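Phage integrase (Pectobacterium atrosepticum, PDB 3JU0) probably binds arm-type DNA sites through this N-terminal domain, as part of a phage-family integrase that recombines and integrates DNA. Local coordinates at residues K9-L14 against L28-N33; Y37-Y42 against L50-V55; R65-E70 against K84-N89. One frame throughout, in Å; residues are numbered along the deposited sequence.

Contact 1 of 3, residues K9-L14 against L28-N33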
# COMPACT_ATOMS: atom_id res chain seq x y z
N LYS A 9 -3.59 -1.99 13.04
CA LYS A 9 -4.67 -2.83 13.55
C LYS A 9 -5.70 -1.99 14.29
O LYS A 9 -6.92 -2.23 14.14
CB LYS A 9 -4.10 -3.91 14.48
CG LYS A 9 -5.10 -4.91 14.97
CD LYS A 9 -4.40 -5.88 15.89
CE LYS A 9 -5.10 -7.22 15.95
NZ LYS A 9 -6.47 -7.03 15.42
N ASN A 10 -5.21 -1.04 15.11
CA ASN A 10 -6.09 -0.34 16.01
C ASN A 10 -6.79 0.92 15.41
O ASN A 10 -7.72 1.49 16.04
CB ASN A 10 -5.31 0.02 17.26
CG ASN A 10 -4.88 -1.20 18.07
OD1 ASN A 10 -5.52 -2.26 18.06
ND2 ASN A 10 -3.84 -1.00 18.87
N ALA A 11 -6.39 1.33 14.21
CA ALA A 11 -7.02 2.44 13.54
C ALA A 11 -8.50 2.17 13.35
O ALA A 11 -8.89 1.07 12.93
CB ALA A 11 -6.35 2.75 12.20
N LYS A 12 -9.37 3.12 13.72
CA LYS A 12 -10.82 2.96 13.58
C LYS A 12 -11.35 3.86 12.49
O LYS A 12 -10.79 4.91 12.21
CB LYS A 12 -11.51 3.28 14.91
CG LYS A 12 -10.58 4.16 15.73
CD LYS A 12 -9.21 4.14 15.02
CE LYS A 12 -8.33 5.32 15.27
NZ LYS A 12 -8.71 6.44 14.43
N SER A 13 -12.41 3.45 11.81
CA SER A 13 -13.00 4.29 10.80
C SER A 13 -13.68 5.49 11.40
O SER A 13 -14.23 5.41 12.52
CB SER A 13 -13.98 3.54 9.93
OG SER A 13 -14.96 3.02 10.75
N LEU A 14 -13.68 6.56 10.64
CA LEU A 14 -14.37 7.79 10.97
C LEU A 14 -15.45 8.04 9.94
O LEU A 14 -15.80 7.14 9.17
CB LEU A 14 -13.34 8.92 11.07
CG LEU A 14 -12.35 8.76 12.18
CD1 LEU A 14 -11.31 9.90 12.14
CD2 LEU A 14 -13.08 8.89 13.50
N LEU A 28 -1.74 4.02 4.51
CA LEU A 28 -2.96 3.23 4.71
C LEU A 28 -4.16 4.18 4.61
O LEU A 28 -4.23 5.17 5.29
CB LEU A 28 -2.90 2.57 6.08
CG LEU A 28 -4.02 1.60 6.43
CD1 LEU A 28 -3.73 0.32 5.67
CD2 LEU A 28 -4.09 1.41 7.91
N LEU A 29 -5.12 3.83 3.78
CA LEU A 29 -6.39 4.50 3.68
C LEU A 29 -7.37 3.75 4.55
O LEU A 29 -7.65 2.55 4.32
CB LEU A 29 -6.85 4.57 2.22
CG LEU A 29 -8.13 5.38 1.98
CD1 LEU A 29 -7.85 6.94 2.18
CD2 LEU A 29 -8.60 5.10 0.59
N VAL A 30 -7.90 4.45 5.56
CA VAL A 30 -8.86 3.87 6.49
C VAL A 30 -10.22 4.43 6.07
O VAL A 30 -10.47 5.65 6.15
CB VAL A 30 -8.56 4.27 7.94
CG1 VAL A 30 -9.52 3.63 8.93
CG2 VAL A 30 -7.14 3.87 8.30
N HIS A 31 -11.06 3.55 5.53
CA HIS A 31 -12.28 3.97 4.87
C HIS A 31 -13.47 3.86 5.82
O HIS A 31 -13.47 3.06 6.74
CB HIS A 31 -12.47 3.09 3.61
CG HIS A 31 -13.44 3.66 2.60
ND1 HIS A 31 -14.79 3.52 2.74
CD2 HIS A 31 -13.24 4.31 1.43
CE1 HIS A 31 -15.40 4.05 1.70
NE2 HIS A 31 -14.49 4.59 0.91
N PRO A 32 -14.49 4.75 5.62
CA PRO A 32 -15.63 4.68 6.47
C PRO A 32 -16.38 3.38 6.27
O PRO A 32 -17.10 3.00 7.18
CB PRO A 32 -16.49 5.87 6.02
CG PRO A 32 -15.76 6.64 5.18
CD PRO A 32 -14.49 5.97 4.80
N ASN A 33 -16.15 2.67 5.15
CA ASN A 33 -16.78 1.36 4.95
C ASN A 33 -16.21 0.29 5.86
O ASN A 33 -16.70 -0.84 5.85
CB ASN A 33 -16.76 0.93 3.45
CG ASN A 33 -15.39 0.67 2.87
OD1 ASN A 33 -14.42 0.60 3.58
ND2 ASN A 33 -15.32 0.50 1.53
O HOH W 1 -17.26 4.91 9.97
O HOH W 2 -12.52 6.46 8.00
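Val30 meets the 9-14 segment with both methyl groups: CG1 lies against Lys12 and Ser13, CG2 against Ala11. CG1 is anti to the backbone N (chi1 -178°) and reaches Lys12 O at 3.7 Å and the CA of Ser13. CG2 meets Ala11 CB at 4.1 Å, which is the apolar side-chain pair of the contact. Further along, carbon rests on carbonyl oxygen. Ser13 CB sits 3.3 Å from His31 O, and Pro32 CB comes within 3.5 Å of Leu14 O.

These residues join the coil that follows helix 5-10 to the end of strand 26-30, in the arm-type DNA-binding domain with its four-stranded antiparallel sheet. Ala11 also packs on Tyr18 and Leu20 of the neighbouring strand 18-23, and the Tyr18 hydroxyl is hydrogen-bonded to Lys12 O.

The polar links between the segments run through water. One water accepts from Leu14 N at 2.9 Å and donates to Val30 O. Another donates to Leu14 O at 2.8 Å, is bonded to Ser13 OG and gives a weak bond to Pro32 O. Beyond Pro32, Asn33 N donates to His31 ND1 at 2.9 Å, close to the imidazole plane, and Pro32 CD lies over one face of that ring.

Contact 2 of 3, residues Y37-Y42 against L50-V55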
# COMPACT_ATOMS: atom_id res chain seq x y z
N TYR A 37 -6.94 0.10 3.12
CA TYR A 37 -6.33 -0.04 1.83
C TYR A 37 -4.91 0.45 1.85
O TYR A 37 -4.67 1.56 2.27
CB TYR A 37 -7.09 0.76 0.72
CG TYR A 37 -8.54 0.45 0.58
CD1 TYR A 37 -9.48 1.05 1.40
CD2 TYR A 37 -9.01 -0.35 -0.42
CE1 TYR A 37 -10.82 0.80 1.29
CE2 TYR A 37 -10.37 -0.63 -0.54
CZ TYR A 37 -11.29 -0.11 0.33
OH TYR A 37 -12.66 -0.34 0.15
N TRP A 38 -3.97 -0.34 1.34
CA TRP A 38 -2.59 0.15 1.15
C TRP A 38 -2.49 0.83 -0.21
O TRP A 38 -2.91 0.28 -1.23
CB TRP A 38 -1.60 -0.97 1.18
CG TRP A 38 -1.53 -1.72 2.48
CD1 TRP A 38 -1.99 -2.97 2.71
CD2 TRP A 38 -1.03 -1.23 3.70
NE1 TRP A 38 -1.74 -3.32 4.02
CE2 TRP A 38 -1.13 -2.26 4.65
CE3 TRP A 38 -0.46 -0.01 4.10
CZ2 TRP A 38 -0.74 -2.09 6.01
CZ3 TRP A 38 -0.04 0.13 5.45
CH2 TRP A 38 -0.17 -0.92 6.35
N ARG A 39 -1.90 2.01 -0.19
CA ARG A 39 -1.74 2.83 -1.41
C ARG A 39 -0.37 3.42 -1.50
O ARG A 39 0.20 3.83 -0.49
CB ARG A 39 -2.74 3.98 -1.42
CG ARG A 39 -4.18 3.58 -1.62
CD ARG A 39 -4.49 2.26 -1.38
NE ARG A 39 -5.62 1.94 -2.26
CZ ARG A 39 -6.06 0.73 -2.57
NH1 ARG A 39 -5.49 -0.51 -2.17
NH2 ARG A 39 -7.10 0.80 -3.33
N LEU A 40 0.10 3.56 -2.73
CA LEU A 40 1.38 4.23 -2.99
C LEU A 40 1.15 5.42 -3.94
O LEU A 40 0.63 5.28 -5.07
CB LEU A 40 2.40 3.28 -3.64
CG LEU A 40 3.72 3.91 -4.06
CD1 LEU A 40 4.47 4.34 -2.80
CD2 LEU A 40 4.55 2.97 -4.87
N SER A 41 1.58 6.60 -3.51
CA SER A 41 1.59 7.77 -4.39
C SER A 41 2.92 7.80 -5.13
O SER A 41 4.01 7.62 -4.52
CB SER A 41 1.40 8.99 -3.51
OG SER A 41 1.43 10.19 -4.27
N TYR A 42 2.85 8.02 -6.44
CA TYR A 42 4.08 8.06 -7.25
C TYR A 42 3.86 8.96 -8.43
O TYR A 42 2.69 9.29 -8.79
CB TYR A 42 4.43 6.65 -7.71
CG TYR A 42 3.51 5.99 -8.65
CD1 TYR A 42 2.29 5.40 -8.23
CD2 TYR A 42 3.76 5.99 -10.03
CE1 TYR A 42 1.48 4.82 -9.11
CE2 TYR A 42 2.96 5.36 -10.87
CZ TYR A 42 1.79 4.78 -10.43
OH TYR A 42 0.90 4.18 -11.36
N LEU A 50 -1.75 7.09 -8.13
CA LEU A 50 -1.98 6.33 -6.92
C LEU A 50 -2.09 4.91 -7.35
O LEU A 50 -2.76 4.59 -8.32
CB LEU A 50 -3.31 6.71 -6.30
CG LEU A 50 -3.52 6.59 -4.86
CD1 LEU A 50 -2.39 7.12 -4.07
CD2 LEU A 50 -4.79 7.48 -4.61
N LEU A 51 -1.38 4.07 -6.64
CA LEU A 51 -1.30 2.60 -6.86
C LEU A 51 -1.92 1.87 -5.67
O LEU A 51 -1.50 2.06 -4.52
CB LEU A 51 0.19 2.19 -6.93
CG LEU A 51 0.54 0.83 -7.43
CD1 LEU A 51 0.12 0.74 -8.92
CD2 LEU A 51 2.03 0.53 -7.32
N ALA A 52 -2.84 0.96 -5.95
CA ALA A 52 -3.31 0.05 -4.94
C ALA A 52 -2.31 -1.09 -4.68
O ALA A 52 -1.88 -1.79 -5.62
CB ALA A 52 -4.62 -0.56 -5.42
N LEU A 53 -1.90 -1.26 -3.44
CA LEU A 53 -0.98 -2.30 -3.05
C LEU A 53 -1.66 -3.46 -2.35
O LEU A 53 -1.03 -4.48 -2.12
CB LEU A 53 0.14 -1.78 -2.16
CG LEU A 53 1.03 -0.70 -2.72
CD1 LEU A 53 1.98 -0.21 -1.62
CD2 LEU A 53 1.77 -1.21 -3.88
N GLY A 54 -2.92 -3.37 -2.03
CA GLY A 54 -3.59 -4.45 -1.35
C GLY A 54 -4.44 -3.98 -0.18
O GLY A 54 -4.56 -2.79 0.07
N VAL A 55 -5.01 -4.97 0.49
CA VAL A 55 -6.01 -4.76 1.55
C VAL A 55 -5.50 -5.36 2.84
O VAL A 55 -5.19 -6.53 2.86
CB VAL A 55 -7.38 -5.38 1.13
CG1 VAL A 55 -8.36 -5.35 2.25
CG2 VAL A 55 -7.90 -4.62 -0.09
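Residues 37-42 and 50-55 run antiparallel, with Leu40 and Leu51 as a hydrogen-bonded pair and the short strand axes 4.6 Å apart at closest approach. Leu40 N donates to Leu51 O and Leu51 N to Leu40 O, both at 2.8 Å. Towards the other end, Leu53 and Gly54 together face Trp38 in a beta bulge: Leu53 N donates to Trp38 O at 2.9 Å, and Trp38 N to Gly54 O. Gly54, at phi 135°, takes backbone angles that suit a residue without a CB.

The Arg39 chain bends at chi2 (18°). Its guanidinium leans over the partner strand onto Ala52, while NH1 donates to Trp38 O at 2.9 Å. That carbonyl is therefore gripped twice, by Arg39 NH1 and Leu53 N from opposite faces of its plane. Tyr37 CB and Ala52 CB lie over opposite faces of the guanidinium, both offset toward its rim. Ala52 CB is 3.4 Å from Arg39 CZ.

The two strands form a beta hairpin, and strand 47-56 is an outermost strand of the four-stranded sheet. Arg39, Ala52 and Leu50 point to one face; Trp38, Leu40 and Leu51 point to the other, which helix 61-76 covers. On the helix side, Trp38 CB meets Leu53 CB at 3.9 Å, and Leu40 CB touches Leu53 CD1.

Tyr42 crosses Leu51 at about a right angle, its CE1 3.7 Å from Leu51 CB. The Tyr42 hydroxyl is hydrogen-bonded to Asp80 OD1, and Trp38 NE1 to Val59 O.

Contact 3 of 3, residues R65-E70 against K84-N89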
# COMPACT_ATOMS: atom_id res chain seq x y z
N ARG A 65 5.08 -2.82 2.66
CA ARG A 65 6.42 -2.24 2.44
C ARG A 65 7.16 -3.03 1.37
O ARG A 65 7.86 -2.41 0.55
CB ARG A 65 7.20 -2.13 3.76
CG ARG A 65 6.63 -1.17 4.73
CD ARG A 65 7.31 -1.19 6.05
NE ARG A 65 6.85 -0.12 6.90
CZ ARG A 65 6.95 -0.13 8.22
NH1 ARG A 65 7.44 -1.17 8.85
NH2 ARG A 65 6.50 0.90 8.88
N GLN A 66 7.00 -4.36 1.32
CA GLN A 66 7.64 -5.16 0.27
C GLN A 66 7.09 -4.82 -1.09
O GLN A 66 7.84 -4.69 -2.09
CB GLN A 66 7.43 -6.66 0.60
CG GLN A 66 7.89 -7.59 -0.47
CD GLN A 66 9.34 -7.52 -0.72
OE1 GLN A 66 9.78 -7.87 -1.83
NE2 GLN A 66 10.11 -7.06 0.27
N ARG A 67 5.77 -4.64 -1.16
CA ARG A 67 5.12 -4.28 -2.43
C ARG A 67 5.48 -2.87 -2.87
O ARG A 67 5.68 -2.60 -4.03
CB ARG A 67 3.59 -4.43 -2.36
CG ARG A 67 3.16 -5.93 -2.19
CD ARG A 67 1.69 -6.04 -2.12
NE ARG A 67 1.40 -7.49 -1.94
CZ ARG A 67 0.22 -8.04 -2.19
NH1 ARG A 67 -0.80 -7.27 -2.56
NH2 ARG A 67 0.05 -9.36 -2.07
N ARG A 68 5.62 -1.98 -1.89
CA ARG A 68 6.15 -0.61 -2.17
C ARG A 68 7.53 -0.72 -2.80
O ARG A 68 7.83 -0.08 -3.78
CB ARG A 68 6.24 0.16 -0.82
CG ARG A 68 6.95 1.48 -0.89
CD ARG A 68 7.52 1.80 0.48
NE ARG A 68 8.65 0.97 0.85
CZ ARG A 68 9.24 0.94 2.05
NH1 ARG A 68 8.74 1.61 3.07
NH2 ARG A 68 10.29 0.17 2.25
N ASP A 69 8.38 -1.53 -2.19
CA ASP A 69 9.74 -1.70 -2.68
C ASP A 69 9.71 -2.20 -4.14
O ASP A 69 10.46 -1.74 -5.00
CB ASP A 69 10.54 -2.64 -1.77
CG ASP A 69 10.90 -2.03 -0.48
OD1 ASP A 69 11.31 -2.78 0.43
OD2 ASP A 69 10.78 -0.79 -0.35
N GLU A 70 8.90 -3.21 -4.41
CA GLU A 70 8.78 -3.74 -5.76
C GLU A 70 8.29 -2.71 -6.77
O GLU A 70 8.79 -2.64 -7.88
CB GLU A 70 7.97 -5.00 -5.77
CG GLU A 70 8.63 -6.11 -5.02
CD GLU A 70 10.00 -6.51 -5.57
OE1 GLU A 70 10.94 -6.66 -4.77
OE2 GLU A 70 10.15 -6.62 -6.80
N LYS A 84 1.62 -4.03 -12.99
CA LYS A 84 1.92 -5.23 -12.22
C LYS A 84 0.67 -5.82 -11.53
O LYS A 84 -0.14 -5.05 -10.92
CB LYS A 84 2.94 -4.88 -11.12
CG LYS A 84 3.27 -6.00 -10.17
CD LYS A 84 3.98 -7.07 -10.79
CE LYS A 84 4.48 -8.03 -9.69
NZ LYS A 84 5.28 -9.09 -10.30
N LYS A 85 0.50 -7.14 -11.56
CA LYS A 85 -0.48 -7.82 -10.71
C LYS A 85 0.07 -7.88 -9.31
O LYS A 85 0.97 -8.64 -9.05
CB LYS A 85 -0.77 -9.25 -11.24
CG LYS A 85 -1.73 -10.04 -10.33
CD LYS A 85 -2.04 -11.41 -10.97
CE LYS A 85 -3.34 -11.34 -11.61
NZ LYS A 85 -4.28 -11.44 -10.45
N GLN A 86 -0.49 -7.11 -8.38
CA GLN A 86 0.13 -7.02 -7.06
C GLN A 86 0.12 -8.33 -6.33
O GLN A 86 1.00 -8.62 -5.54
CB GLN A 86 -0.58 -5.95 -6.19
CG GLN A 86 -0.37 -4.52 -6.62
CD GLN A 86 1.09 -4.12 -6.64
OE1 GLN A 86 1.54 -3.41 -7.57
NE2 GLN A 86 1.85 -4.63 -5.72
N ALA A 87 -0.92 -9.12 -6.56
CA ALA A 87 -1.01 -10.44 -5.96
C ALA A 87 0.11 -11.40 -6.28
O ALA A 87 0.35 -12.37 -5.56
CB ALA A 87 -2.35 -11.05 -6.29
N ASP A 88 0.84 -11.14 -7.35
CA ASP A 88 2.00 -11.97 -7.63
C ASP A 88 3.10 -11.81 -6.58
O ASP A 88 4.04 -12.64 -6.48
CB ASP A 88 2.47 -11.65 -9.04
CG ASP A 88 1.64 -12.37 -10.09
OD1 ASP A 88 0.81 -13.21 -9.71
OD2 ASP A 88 1.83 -12.10 -11.29
N ASN A 89 3.03 -10.73 -5.79
CA ASN A 89 3.86 -10.59 -4.63
C ASN A 89 3.33 -11.42 -3.47
O ASN A 89 2.40 -11.04 -2.79
CB ASN A 89 3.87 -9.13 -4.16
CG ASN A 89 4.58 -8.22 -5.12
OD1 ASN A 89 5.82 -8.26 -5.24
ND2 ASN A 89 3.83 -7.34 -5.73
O HOH W 3 4.41 -4.04 -6.09
O HOH W 4 3.35 -9.07 -0.47
O HOH W 5 7.58 -8.48 -7.52
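Arg67 of helix 61-76 reaches Gln86 and Asn89 in a polar surface contact between that helix and the loop leading to helix 92-95. The Arg67 chain is extended from CG to NE, and Asn89 CB packs against its CG at 3.8 Å. Arg67 NH2 donates to Asn89 O at 3.0 Å in a bent bond (137° at the hydrogen). The donor lies in the carbonyl plane, but the oxygen is 30° out of the guanidinium plane. Gln86 O lies over the centre of one guanidinium face, 3.5 Å from Arg67 CZ. The same oxygen accepts from Asn89 N, the i+3 bond of the 3-10 turn, and from the side-chain ND2 of Asn89.

Three waters lie between the segments. One accepts from Gln86 NE2 at 2.7 Å and donates to Arg67 O. Another accepts a hydrogen bond from Arg67 NE at 2.9 Å. A third bridges Asn89 OD1 and Glu70 OE2, while Glu70 OE1 forms a salt bridge with Lys73. Directly, Glu70 CG touches Asn89 OD1 at 3.5 Å.

The buried guanidinium thus bonds to Asn89 O of the loop and, through NH1, to Leu53 O of strand 47-56. The partial negative charge of these neutral carbonyls would be expected to stabilise its positive charge.

The three contacts come in order along the chain without overlapping, and all lie in the arm-type binding domain, the N-terminal piece of the integrase. Contacts 1 and 2 have centres about 15 Å apart and share the sheet, where strands 26-30 and 36-44 are neighbours: Leu29 N is probably hydrogen-bonded to Tyr37 O, and Leu28 packs on Trp38. Contact 3 is centred about 10 Å from contact 2. Contacts 1 and 3, about 22 Å apart between centres, flank the middle of the molecule and do not touch. Contact 2 lies between the other two: strand 36-44 meets strand 26-30 of contact 1, and strand 47-56 meets helix 61-76 and the 84-89 loop of contact 3.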